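Structural protein (unclassified Rudivirus, PDB 6WQ0) self-assembles into the helical nucleocapsid of a rod-shaped archaeal virus, wrapping around the viral DNA and holding it in the A-form. Local coordinates at the interface of chains A and B and the interface of chains A and C. Numbering follows the deposited sequence. Chains: chain A/B/C, Structural protein.

Contact 1: the interface of chains A and B. Residues chain A 48, 88-89; chain B 5-7.
A:Asn48, A:Asn88 and A:Arg89 receive the N-terminal loop stretch B:Arg5 to B:Pro7 in a homotypic interface between coat proteins of the Sulfolobus virus coat protein family, anchoring the tail of one subunit on a neighbour within the helical capsid. The interface is two-fold symmetric. The evidence points to shape rather than direct polar bonding, because within this patch nitrogen and oxygen atoms of the two sides stay beyond bonding range of each other. B:Pro7 fits between A:Arg89 and the backbone carbonyl of A:Asn88, whose O lies 3.3 Å from the ring atom CD of B:Pro7. A:Arg89 starts with CG anti to the backbone N (chi1 177°) and then bends at chi2 and chi3, a course that sets one guanidinium face over the backbone N of B:Pro7, toward the rim of the group. NH2 of A:Arg89 lies 3.5 Å from CA of B:Pro7, and the carbonyl O of B:Arg5 lies 3.5 Å from CD of A:Arg89. B:Thr6 meets A:Asn48 tip to tip, with CB 3.6 Å from the amide oxygen OD1. The amide nitrogen ND2 of A:Asn88 lies 3.8 Å from the B:Thr6 methyl CG2 and makes a weak hydrogen bond to OD1 of A:Asn48.

Contact 2: the interface of chains A and C. Residues chain A 82, 102-103, 105-106, 110; chain C 102-103, 105-106, 109-110.
A:Tyr106 and C:Tyr106 stack at the heart of this homotypic helix-helix interface, where helix 94-111 of one coat protein meets the same helix of another. The centroids of the A:Tyr106 and C:Tyr106 rings lie 4.5 Å apart with the planes inclined by 15°, so the rings overlap nearly parallel but displaced. CD2 of C:Tyr106 sits over the centre of the A:Tyr106 ring, whereas CD2 of A:Tyr106 falls toward the rim of the C:Tyr106 ring. Both side chains place CG anti to the backbone N (chi1 178° in each), and CB of A:Tyr106 approaches CB of C:Tyr106 to 3.5 Å beside the stack. Each ring is also flanked by a leucine of the opposite chain that lies alongside it and points the same way. CD2 of C:Leu103 is 3.6 Å from CE1 of A:Tyr106, and CD2 of A:Leu103 is 3.8 Å from CE1 of C:Tyr106. The small residues let the helices come close: CB of A:Ala105 reaches CB of C:Ala105 at 3.9 Å, and CB of C:Ala110 lies 3.7 Å from CA of A:Gly102. Toward the polar rim, C:Ser109 turns OG back to its own helix and donates to the carbonyl O of C:Ala105. That donor stands above the carbonyl plane, 37° out of it. At another part of the rim A:Lys82 meets C:Tyr106 tip to tip, its side-chain amine NZ making a weak hydrogen bond to the phenol OH at 3.5 Å.

Contact 3: the interface of chains A and C. Residues chain A 38, 41-42, 46; chain C 14, 17-18, 21.
A:Gln42 meets C:Tyr14 and C:Asn18 where helix 27-48 of one Sulfolobus virus coat protein packs against helix 10-24 of another, a two-fold symmetric helix-helix interface of the capsid. From its root outward, CB of A:Gln42 lies 3.9 Å from the phenol OH of C:Tyr14. CG of A:Gln42 passes 3.3 Å from OD1, the amide oxygen of C:Asn18, and CD remains beside that same atom. At the tip, OE1 of A:Gln42 lies no nearer than 4.2 Å to OH of C:Tyr14. OD1 of C:Asn18 lies over a face of the A:Gln42 amide, 3.3 Å from NE2 of A:Gln42; an N-H in the amide plane does not address that position, and this close approach is not a hydrogen bond. The side chains cross at about a right angle, their amide planes 81° apart. One turn along, A:Gln46 runs extended beyond CG, with CG anti to the carbonyl carbon (chi1 -69°), and its NE2 donates to OH of C:Tyr14 at 2.8 Å. This bond is bent, 122° at the hydrogen, and the phenol oxygen is tilted from the amide plane. On the opposite flank, the rim of the C:Phe21 ring brings CE2 to 3.9 Å from CA of A:Ala38. C:Trp17 presents CH2, the far corner of its benzo ring, to the backbone carbonyl of A:Ala41.

Contact 4: the interface of chains A and B. Residues chain A 40, 44, 48; chain B 8, 12, 16.
A:Asn44 and B:Gln12 both set CG anti to the carbonyl carbon (chi1 -69° and -52°), which brings the two side chains across each other obliquely between helix 27-48 of one subunit and helix 10-24 of another. OD1 of A:Asn44 and NE2 of B:Gln12 then pair as acceptor and donor, but the modelled separation is too short to be real, so the detail of this pairing is doubtful. B:Arg8 bends at chi2 and stacks its guanidinium loosely on the A:Asn44 amide, the planes 27° apart. CG of A:Asn44 stands 4.0 Å above the guanidinium plane of B:Arg8, offset toward its rim, and the side chains themselves run at about a right angle. A:Asn48, at the end of helix 27-48, folds back along its own chain and donates from ND2 to the carbonyl O of A:Asn44 at 3.0 Å. At the other end of the patch, the branch methyl CG2 of A:Ile40 rests 4.1 Å from CB of B:Lys16, an apolar contact with the base of the lysine. These contacts probably hold the N-terminal segment of one coat protein against its neighbour, a join likely to support the helical capsid around DNA.

Contact 1: the interface of chains A and B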
ATOM      1  N   ASN A  48     -16.162 -31.814 -66.615  1.00 17.56           N
ATOM      2  CA  ASN A  48     -16.631 -33.124 -67.052  1.00 17.56           C
ATOM      3  C   ASN A  48     -18.135 -33.353 -66.973  1.00 17.56           C
ATOM      4  O   ASN A  48     -18.667 -34.063 -67.824  1.00 17.56           O
ATOM      5  CB  ASN A  48     -15.924 -34.223 -66.256  1.00 17.56           C
ATOM      6  CG  ASN A  48     -14.482 -34.363 -66.643  1.00 17.56           C
ATOM      7  OD1 ASN A  48     -14.169 -34.782 -67.753  1.00 17.56           O
ATOM      8  ND2 ASN A  48     -13.586 -34.007 -65.735  1.00 17.56           N
ATOM      9  N   ASN A  88     -15.578 -40.082 -73.734  1.00 19.76           N
ATOM     10  CA  ASN A  88     -14.772 -39.103 -73.023  1.00 19.76           C
ATOM     11  C   ASN A  88     -13.356 -39.607 -72.806  1.00 19.76           C
ATOM     12  O   ASN A  88     -12.433 -38.805 -72.649  1.00 19.76           O
ATOM     13  CB  ASN A  88     -15.427 -38.757 -71.689  1.00 19.76           C
ATOM     14  CG  ASN A  88     -14.857 -37.510 -71.068  1.00 19.76           C
ATOM     15  OD1 ASN A  88     -14.640 -36.513 -71.743  1.00 19.76           O
ATOM     16  ND2 ASN A  88     -14.591 -37.565 -69.776  1.00 19.76           N
ATOM     17  N   ARG A  89     -13.160 -40.926 -72.809  1.00 19.62           N
ATOM     18  CA  ARG A  89     -11.867 -41.488 -72.438  1.00 19.62           C
ATOM     19  C   ARG A  89     -10.948 -41.619 -73.643  1.00 19.62           C
ATOM     20  O   ARG A  89      -9.839 -41.077 -73.653  1.00 19.62           O
ATOM     21  CB  ARG A  89     -12.066 -42.844 -71.759  1.00 19.62           C
ATOM     22  CG  ARG A  89     -10.791 -43.575 -71.397  1.00 19.62           C
ATOM     23  CD  ARG A  89     -10.164 -43.010 -70.151  1.00 19.62           C
ATOM     24  NE  ARG A  89      -9.061 -42.120 -70.467  1.00 19.62           N
ATOM     25  CZ  ARG A  89      -8.277 -41.554 -69.564  1.00 19.62           C
ATOM     26  NH1 ARG A  89      -8.476 -41.783 -68.283  1.00 19.62           N
ATOM     27  NH2 ARG A  89      -7.302 -40.754 -69.949  1.00 19.62           N
TER
ATOM     28  N   ARG B   5     -10.685 -42.255 -64.781  1.00 19.80           N
ATOM     29  CA  ARG B   5     -11.790 -42.394 -65.719  1.00 19.80           C
ATOM     30  C   ARG B   5     -11.897 -41.242 -66.705  1.00 19.80           C
ATOM     31  O   ARG B   5     -12.277 -41.464 -67.858  1.00 19.80           O
ATOM     32  CB  ARG B   5     -13.099 -42.543 -64.948  1.00 19.80           C
ATOM     33  CG  ARG B   5     -13.190 -43.857 -64.219  1.00 19.80           C
ATOM     34  CD  ARG B   5     -14.578 -44.090 -63.713  1.00 19.80           C
ATOM     35  NE  ARG B   5     -14.817 -45.491 -63.412  1.00 19.80           N
ATOM     36  CZ  ARG B   5     -16.011 -45.995 -63.144  1.00 19.80           C
ATOM     37  NH1 ARG B   5     -17.073 -45.209 -63.145  1.00 19.80           N
ATOM     38  NH2 ARG B   5     -16.142 -47.285 -62.878  1.00 19.80           N
ATOM     39  N   THR B   6     -11.578 -40.029 -66.289  1.00 18.64           N
ATOM     40  CA  THR B   6     -11.571 -38.922 -67.225  1.00 18.64           C
ATOM     41  C   THR B   6     -10.138 -38.506 -67.530  1.00 18.64           C
ATOM     42  O   THR B   6      -9.259 -38.622 -66.673  1.00 18.64           O
ATOM     43  CB  THR B   6     -12.342 -37.708 -66.692  1.00 18.64           C
ATOM     44  OG1 THR B   6     -11.575 -37.062 -65.673  1.00 18.64           O
ATOM     45  CG2 THR B   6     -13.676 -38.131 -66.117  1.00 18.64           C
ATOM     46  N   PRO B   7      -9.869 -38.040 -68.747  1.00 18.45           N
ATOM     47  CA  PRO B   7      -8.501 -37.631 -69.099  1.00 18.45           C
ATOM     48  C   PRO B   7      -8.090 -36.359 -68.373  1.00 18.45           C
ATOM     49  O   PRO B   7      -8.858 -35.403 -68.282  1.00 18.45           O
ATOM     50  CB  PRO B   7      -8.572 -37.422 -70.617  1.00 18.45           C
ATOM     51  CG  PRO B   7     -10.013 -37.304 -70.931  1.00 18.45           C
ATOM     52  CD  PRO B   7     -10.754 -38.094 -69.917  1.00 18.45           C
TER

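Contact 2: the interface of chains A and C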
ATOM      1  N   LYS A  82     -22.526 -45.083 -69.726  1.00 19.70           N
ATOM      2  CA  LYS A  82     -21.394 -45.939 -70.048  1.00 19.70           C
ATOM      3  C   LYS A  82     -20.796 -45.556 -71.392  1.00 19.70           C
ATOM      4  O   LYS A  82     -19.593 -45.287 -71.488  1.00 19.70           O
ATOM      5  CB  LYS A  82     -21.842 -47.399 -70.039  1.00 19.70           C
ATOM      6  CG  LYS A  82     -20.733 -48.409 -69.965  1.00 19.70           C
ATOM      7  CD  LYS A  82     -20.122 -48.476 -68.600  1.00 19.70           C
ATOM      8  CE  LYS A  82     -19.130 -49.609 -68.491  1.00 19.70           C
ATOM      9  NZ  LYS A  82     -19.827 -50.906 -68.596  1.00 19.70           N
ATOM     10  N   GLY A 102     -19.078 -54.121 -77.537  1.00 25.27           N
ATOM     11  CA  GLY A 102     -18.940 -54.876 -76.302  1.00 25.27           C
ATOM     12  C   GLY A 102     -19.947 -54.477 -75.241  1.00 25.27           C
ATOM     13  O   GLY A 102     -20.448 -55.324 -74.500  1.00 25.27           O
ATOM     14  N   LEU A 103     -20.269 -53.187 -75.161  1.00 24.78           N
ATOM     15  CA  LEU A 103     -21.261 -52.725 -74.197  1.00 24.78           C
ATOM     16  C   LEU A 103     -22.655 -53.213 -74.556  1.00 24.78           C
ATOM     17  O   LEU A 103     -23.437 -53.578 -73.668  1.00 24.78           O
ATOM     18  CB  LEU A 103     -21.234 -51.204 -74.120  1.00 24.78           C
ATOM     19  CG  LEU A 103     -20.038 -50.617 -73.384  1.00 24.78           C
ATOM     20  CD1 LEU A 103     -20.115 -49.108 -73.381  1.00 24.78           C
ATOM     21  CD2 LEU A 103     -19.982 -51.169 -71.980  1.00 24.78           C
ATOM     22  N   ALA A 105     -23.322 -56.006 -76.203  1.00 24.54           N
ATOM     23  CA  ALA A 105     -23.307 -57.415 -75.813  1.00 24.54           C
ATOM     24  C   ALA A 105     -23.516 -57.566 -74.313  1.00 24.54           C
ATOM     25  O   ALA A 105     -24.343 -58.369 -73.864  1.00 24.54           O
ATOM     26  CB  ALA A 105     -21.992 -58.064 -76.238  1.00 24.54           C
ATOM     27  N   TYR A 106     -22.775 -56.784 -73.524  1.00 23.60           N
ATOM     28  CA  TYR A 106     -22.901 -56.806 -72.070  1.00 23.60           C
ATOM     29  C   TYR A 106     -24.344 -56.613 -71.631  1.00 23.60           C
ATOM     30  O   TYR A 106     -24.892 -57.433 -70.887  1.00 23.60           O
ATOM     31  CB  TYR A 106     -22.007 -55.713 -71.483  1.00 23.60           C
ATOM     32  CG  TYR A 106     -22.046 -55.541 -69.982  1.00 23.60           C
ATOM     33  CD1 TYR A 106     -22.253 -56.619 -69.138  1.00 23.60           C
ATOM     34  CD2 TYR A 106     -21.838 -54.297 -69.413  1.00 23.60           C
ATOM     35  CE1 TYR A 106     -22.276 -56.454 -67.775  1.00 23.60           C
ATOM     36  CE2 TYR A 106     -21.857 -54.124 -68.052  1.00 23.60           C
ATOM     37  CZ  TYR A 106     -22.076 -55.203 -67.237  1.00 23.60           C
ATOM     38  OH  TYR A 106     -22.096 -55.025 -65.877  1.00 23.60           O
ATOM     39  N   ALA A 110     -26.642 -59.637 -70.103  1.00 24.30           N
ATOM     40  CA  ALA A 110     -26.731 -59.707 -68.653  1.00 24.30           C
ATOM     41  C   ALA A 110     -28.021 -59.110 -68.111  1.00 24.30           C
ATOM     42  O   ALA A 110     -28.582 -59.642 -67.149  1.00 24.30           O
ATOM     43  CB  ALA A 110     -25.531 -59.007 -68.017  1.00 24.30           C
TER
ATOM     44  N   GLY C 102     -23.260 -62.629 -69.549  1.00 25.15           N
ATOM     45  CA  GLY C 102     -23.156 -61.244 -69.976  1.00 25.15           C
ATOM     46  C   GLY C 102     -21.777 -60.654 -69.760  1.00 25.15           C
ATOM     47  O   GLY C 102     -21.284 -59.893 -70.595  1.00 25.15           O
ATOM     48  N   LEU C 103     -21.130 -61.000 -68.646  1.00 24.60           N
ATOM     49  CA  LEU C 103     -19.780 -60.510 -68.385  1.00 24.60           C
ATOM     50  C   LEU C 103     -18.778 -61.107 -69.358  1.00 24.60           C
ATOM     51  O   LEU C 103     -17.843 -60.424 -69.791  1.00 24.60           O
ATOM     52  CB  LEU C 103     -19.378 -60.826 -66.949  1.00 24.60           C
ATOM     53  CG  LEU C 103     -20.081 -60.008 -65.878  1.00 24.60           C
ATOM     54  CD1 LEU C 103     -19.629 -60.449 -64.506  1.00 24.60           C
ATOM     55  CD2 LEU C 103     -19.819 -58.537 -66.095  1.00 24.60           C
ATOM     56  N   ALA C 105     -19.443 -62.047 -72.484  1.00 24.90           N
ATOM     57  CA  ALA C 105     -19.639 -61.331 -73.743  1.00 24.90           C
ATOM     58  C   ALA C 105     -19.016 -59.941 -73.683  1.00 24.90           C
ATOM     59  O   ALA C 105     -18.291 -59.527 -74.601  1.00 24.90           O
ATOM     60  CB  ALA C 105     -21.128 -61.239 -74.069  1.00 24.90           C
ATOM     61  N   TYR C 106     -19.291 -59.208 -72.603  1.00 23.55           N
ATOM     62  CA  TYR C 106     -18.681 -57.902 -72.376  1.00 23.55           C
ATOM     63  C   TYR C 106     -17.176 -57.951 -72.584  1.00 23.55           C
ATOM     64  O   TYR C 106     -16.635 -57.239 -73.435  1.00 23.55           O
ATOM     65  CB  TYR C 106     -19.020 -57.439 -70.958  1.00 23.55           C
ATOM     66  CG  TYR C 106     -18.426 -56.123 -70.520  1.00 23.55           C
ATOM     67  CD1 TYR C 106     -18.148 -55.115 -71.428  1.00 23.55           C
ATOM     68  CD2 TYR C 106     -18.166 -55.885 -69.181  1.00 23.55           C
ATOM     69  CE1 TYR C 106     -17.619 -53.919 -71.016  1.00 23.55           C
ATOM     70  CE2 TYR C 106     -17.633 -54.695 -68.763  1.00 23.55           C
ATOM     71  CZ  TYR C 106     -17.360 -53.716 -69.682  1.00 23.55           C
ATOM     72  OH  TYR C 106     -16.826 -52.524 -69.262  1.00 23.55           O
ATOM     73  N   SER C 109     -15.808 -59.213 -76.222  1.00 25.74           N
ATOM     74  CA  SER C 109     -16.024 -58.389 -77.405  1.00 25.74           C
ATOM     75  C   SER C 109     -15.553 -56.954 -77.207  1.00 25.74           C
ATOM     76  O   SER C 109     -15.305 -56.249 -78.190  1.00 25.74           O
ATOM     77  CB  SER C 109     -17.495 -58.426 -77.811  1.00 25.74           C
ATOM     78  OG  SER C 109     -18.314 -57.865 -76.809  1.00 25.74           O
ATOM     79  N   ALA C 110     -15.424 -56.491 -75.965  1.00 24.64           N
ATOM     80  CA  ALA C 110     -14.959 -55.131 -75.749  1.00 24.64           C
ATOM     81  C   ALA C 110     -13.454 -55.053 -75.543  1.00 24.64           C
ATOM     82  O   ALA C 110     -12.823 -54.101 -76.008  1.00 24.64           O
ATOM     83  CB  ALA C 110     -15.679 -54.512 -74.549  1.00 24.64           C
TER

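Contact 3: the interface of chains A and C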
ATOM      1  N   ALA A  38      -9.979 -28.223 -53.020  1.00 14.60           N
ATOM      2  CA  ALA A  38     -11.292 -27.716 -53.422  1.00 14.60           C
ATOM      3  C   ALA A  38     -11.325 -27.063 -54.801  1.00 14.60           C
ATOM      4  O   ALA A  38     -12.209 -27.422 -55.600  1.00 14.60           O
ATOM      5  CB  ALA A  38     -11.817 -26.767 -52.344  1.00 14.60           C
ATOM      6  N   ALA A  41     -10.905 -29.648 -57.646  1.00 14.54           N
ATOM      7  CA  ALA A  41     -12.082 -30.506 -57.718  1.00 14.54           C
ATOM      8  C   ALA A  41     -13.247 -29.796 -58.391  1.00 14.54           C
ATOM      9  O   ALA A  41     -13.947 -30.392 -59.221  1.00 14.54           O
ATOM     10  CB  ALA A  41     -12.476 -30.963 -56.318  1.00 14.54           C
ATOM     11  N   GLN A  42     -13.481 -28.528 -58.036  1.00 15.06           N
ATOM     12  CA  GLN A  42     -14.508 -27.747 -58.718  1.00 15.06           C
ATOM     13  C   GLN A  42     -14.233 -27.663 -60.211  1.00 15.06           C
ATOM     14  O   GLN A  42     -15.155 -27.778 -61.026  1.00 15.06           O
ATOM     15  CB  GLN A  42     -14.593 -26.344 -58.128  1.00 15.06           C
ATOM     16  CG  GLN A  42     -15.082 -26.282 -56.710  1.00 15.06           C
ATOM     17  CD  GLN A  42     -14.845 -24.929 -56.094  1.00 15.06           C
ATOM     18  OE1 GLN A  42     -14.523 -23.971 -56.786  1.00 15.06           O
ATOM     19  NE2 GLN A  42     -14.994 -24.844 -54.782  1.00 15.06           N
ATOM     20  N   GLN A  46     -16.630 -29.081 -63.207  1.00 16.50           N
ATOM     21  CA  GLN A  46     -17.126 -28.197 -64.257  1.00 16.50           C
ATOM     22  C   GLN A  46     -16.681 -28.647 -65.636  1.00 16.50           C
ATOM     23  O   GLN A  46     -17.399 -28.436 -66.617  1.00 16.50           O
ATOM     24  CB  GLN A  46     -16.652 -26.772 -64.013  1.00 16.50           C
ATOM     25  CG  GLN A  46     -17.274 -26.088 -62.826  1.00 16.50           C
ATOM     26  CD  GLN A  46     -16.540 -24.822 -62.459  1.00 16.50           C
ATOM     27  OE1 GLN A  46     -15.504 -24.506 -63.036  1.00 16.50           O
ATOM     28  NE2 GLN A  46     -17.069 -24.092 -61.491  1.00 16.50           N
TER
ATOM     29  N   TYR C  14     -24.424 -29.001 -59.832  1.00 15.09           N
ATOM     30  CA  TYR C  14     -23.177 -28.365 -59.435  1.00 15.09           C
ATOM     31  C   TYR C  14     -23.357 -27.532 -58.178  1.00 15.09           C
ATOM     32  O   TYR C  14     -22.500 -27.556 -57.292  1.00 15.09           O
ATOM     33  CB  TYR C  14     -22.628 -27.502 -60.569  1.00 15.09           C
ATOM     34  CG  TYR C  14     -21.403 -26.727 -60.156  1.00 15.09           C
ATOM     35  CD1 TYR C  14     -20.200 -27.370 -59.926  1.00 15.09           C
ATOM     36  CD2 TYR C  14     -21.455 -25.359 -59.961  1.00 15.09           C
ATOM     37  CE1 TYR C  14     -19.087 -26.679 -59.530  1.00 15.09           C
ATOM     38  CE2 TYR C  14     -20.346 -24.660 -59.564  1.00 15.09           C
ATOM     39  CZ  TYR C  14     -19.163 -25.324 -59.351  1.00 15.09           C
ATOM     40  OH  TYR C  14     -18.049 -24.627 -58.957  1.00 15.09           O
ATOM     41  N   TRP C  17     -23.731 -29.996 -55.168  1.00 13.95           N
ATOM     42  CA  TRP C  17     -22.478 -30.696 -54.914  1.00 13.95           C
ATOM     43  C   TRP C  17     -21.436 -29.758 -54.327  1.00 13.95           C
ATOM     44  O   TRP C  17     -20.699 -30.130 -53.408  1.00 13.95           O
ATOM     45  CB  TRP C  17     -21.964 -31.344 -56.201  1.00 13.95           C
ATOM     46  CG  TRP C  17     -20.597 -31.930 -56.060  1.00 13.95           C
ATOM     47  CD1 TRP C  17     -20.285 -33.207 -55.714  1.00 13.95           C
ATOM     48  CD2 TRP C  17     -19.354 -31.253 -56.248  1.00 13.95           C
ATOM     49  NE1 TRP C  17     -18.930 -33.367 -55.672  1.00 13.95           N
ATOM     50  CE2 TRP C  17     -18.334 -32.179 -55.996  1.00 13.95           C
ATOM     51  CE3 TRP C  17     -19.004 -29.948 -56.603  1.00 13.95           C
ATOM     52  CZ2 TRP C  17     -16.992 -31.848 -56.091  1.00 13.95           C
ATOM     53  CZ3 TRP C  17     -17.675 -29.623 -56.692  1.00 13.95           C
ATOM     54  CH2 TRP C  17     -16.685 -30.567 -56.437  1.00 13.95           C
ATOM     55  N   ASN C  18     -21.361 -28.530 -54.838  1.00 14.14           N
ATOM     56  CA  ASN C  18     -20.406 -27.564 -54.322  1.00 14.14           C
ATOM     57  C   ASN C  18     -20.748 -27.154 -52.899  1.00 14.14           C
ATOM     58  O   ASN C  18     -19.851 -26.975 -52.070  1.00 14.14           O
ATOM     59  CB  ASN C  18     -20.368 -26.348 -55.238  1.00 14.14           C
ATOM     60  CG  ASN C  18     -19.076 -25.594 -55.140  1.00 14.14           C
ATOM     61  OD1 ASN C  18     -18.005 -26.175 -55.223  1.00 14.14           O
ATOM     62  ND2 ASN C  18     -19.168 -24.293 -54.945  1.00 14.14           N
ATOM     63  N   PHE C  21     -19.724 -30.070 -50.676  1.00 13.99           N
ATOM     64  CA  PHE C  21     -18.269 -30.198 -50.609  1.00 13.99           C
ATOM     65  C   PHE C  21     -17.657 -29.097 -49.752  1.00 13.99           C
ATOM     66  O   PHE C  21     -16.721 -29.341 -48.987  1.00 13.99           O
ATOM     67  CB  PHE C  21     -17.680 -30.180 -52.021  1.00 13.99           C
ATOM     68  CG  PHE C  21     -16.261 -30.663 -52.096  1.00 13.99           C
ATOM     69  CD1 PHE C  21     -15.982 -31.991 -52.346  1.00 13.99           C
ATOM     70  CD2 PHE C  21     -15.202 -29.788 -51.928  1.00 13.99           C
ATOM     71  CE1 PHE C  21     -14.680 -32.436 -52.414  1.00 13.99           C
ATOM     72  CE2 PHE C  21     -13.901 -30.231 -51.994  1.00 13.99           C
ATOM     73  CZ  PHE C  21     -13.642 -31.554 -52.241  1.00 13.99           C
TER

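Contact 4: the interface of chains A and B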
ATOM      1  N   ILE A  40      -9.372 -27.345 -57.503  1.00 14.83           N
ATOM      2  CA  ILE A  40      -9.095 -28.303 -58.568  1.00 14.83           C
ATOM      3  C   ILE A  40     -10.278 -29.245 -58.751  1.00 14.83           C
ATOM      4  O   ILE A  40     -10.641 -29.602 -59.878  1.00 14.83           O
ATOM      5  CB  ILE A  40      -7.790 -29.065 -58.265  1.00 14.83           C
ATOM      6  CG1 ILE A  40      -6.640 -28.078 -58.061  1.00 14.83           C
ATOM      7  CG2 ILE A  40      -7.448 -30.022 -59.386  1.00 14.83           C
ATOM      8  CD1 ILE A  40      -6.344 -27.773 -56.618  1.00 14.83           C
ATOM      9  N   ASN A  44     -12.498 -29.798 -62.142  1.00 15.44           N
ATOM     10  CA  ASN A  44     -12.731 -31.084 -62.795  1.00 15.44           C
ATOM     11  C   ASN A  44     -14.220 -31.357 -62.951  1.00 15.44           C
ATOM     12  O   ASN A  44     -14.667 -31.850 -63.997  1.00 15.44           O
ATOM     13  CB  ASN A  44     -12.067 -32.211 -62.005  1.00 15.44           C
ATOM     14  CG  ASN A  44     -10.562 -32.156 -62.061  1.00 15.44           C
ATOM     15  OD1 ASN A  44      -9.981 -31.834 -63.088  1.00 15.44           O
ATOM     16  ND2 ASN A  44      -9.922 -32.465 -60.949  1.00 15.44           N
ATOM     17  N   ASN A  48     -16.162 -31.814 -66.615  1.00 17.56           N
ATOM     18  CA  ASN A  48     -16.631 -33.124 -67.052  1.00 17.56           C
ATOM     19  C   ASN A  48     -18.135 -33.353 -66.973  1.00 17.56           C
ATOM     20  O   ASN A  48     -18.667 -34.063 -67.824  1.00 17.56           O
ATOM     21  CB  ASN A  48     -15.924 -34.223 -66.256  1.00 17.56           C
ATOM     22  CG  ASN A  48     -14.482 -34.363 -66.643  1.00 17.56           C
ATOM     23  OD1 ASN A  48     -14.169 -34.782 -67.753  1.00 17.56           O
ATOM     24  ND2 ASN A  48     -13.586 -34.007 -65.735  1.00 17.56           N
TER
ATOM     25  N   ARG B   8      -6.866 -36.356 -67.856  1.00 16.93           N
ATOM     26  CA  ARG B   8      -6.303 -35.229 -67.124  1.00 16.93           C
ATOM     27  C   ARG B   8      -5.148 -34.638 -67.921  1.00 16.93           C
ATOM     28  O   ARG B   8      -4.238 -35.366 -68.328  1.00 16.93           O
ATOM     29  CB  ARG B   8      -5.800 -35.659 -65.747  1.00 16.93           C
ATOM     30  CG  ARG B   8      -6.832 -36.185 -64.763  1.00 16.93           C
ATOM     31  CD  ARG B   8      -7.745 -35.102 -64.247  1.00 16.93           C
ATOM     32  NE  ARG B   8      -8.378 -35.482 -62.987  1.00 16.93           N
ATOM     33  CZ  ARG B   8      -9.564 -36.058 -62.868  1.00 16.93           C
ATOM     34  NH1 ARG B   8     -10.281 -36.337 -63.939  1.00 16.93           N
ATOM     35  NH2 ARG B   8     -10.034 -36.353 -61.672  1.00 16.93           N
ATOM     36  N   GLN B  12      -4.165 -29.858 -65.027  1.00 15.89           N
ATOM     37  CA  GLN B  12      -4.936 -30.541 -63.994  1.00 15.89           C
ATOM     38  C   GLN B  12      -4.041 -31.396 -63.106  1.00 15.89           C
ATOM     39  O   GLN B  12      -4.159 -31.358 -61.873  1.00 15.89           O
ATOM     40  CB  GLN B  12      -6.032 -31.390 -64.633  1.00 15.89           C
ATOM     41  CG  GLN B  12      -6.913 -30.644 -65.609  1.00 15.89           C
ATOM     42  CD  GLN B  12      -8.061 -31.487 -66.113  1.00 15.89           C
ATOM     43  OE1 GLN B  12      -8.111 -31.855 -67.280  1.00 15.89           O
ATOM     44  NE2 GLN B  12      -8.998 -31.790 -65.232  1.00 15.89           N
ATOM     45  N   LYS B  16      -3.504 -30.609 -59.057  1.00 13.82           N
ATOM     46  CA  LYS B  16      -3.810 -31.556 -57.989  1.00 13.82           C
ATOM     47  C   LYS B  16      -2.551 -31.999 -57.251  1.00 13.82           C
ATOM     48  O   LYS B  16      -2.563 -32.132 -56.020  1.00 13.82           O
ATOM     49  CB  LYS B  16      -4.561 -32.765 -58.535  1.00 13.82           C
ATOM     50  CG  LYS B  16      -5.370 -33.466 -57.464  1.00 13.82           C
ATOM     51  CD  LYS B  16      -6.201 -34.590 -58.013  1.00 13.82           C
ATOM     52  CE  LYS B  16      -6.950 -35.277 -56.906  1.00 13.82           C
ATOM     53  NZ  LYS B  16      -7.397 -36.622 -57.311  1.00 13.82           N
TER

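Contact 1 and contact 4 are neighbours, their C-alpha centres about 10 Å apart, and share A:Asn48 at the end of helix 27-48. Contact 3 lies about 11 Å from contact 4 and uses the same helix for chain C, so helix 27-48 serves two partners, each supplying its helix 10-24. Contact 2, about 20 Å from contact 1 and 32 Å from contact 3, joins copies of helix 94-111, yet helix 71-89 contributes to contacts 1 and 2, meeting chain B in one and chain C in the other. Chain C therefore holds chain A at two separated points, which should restrict rocking between subunits.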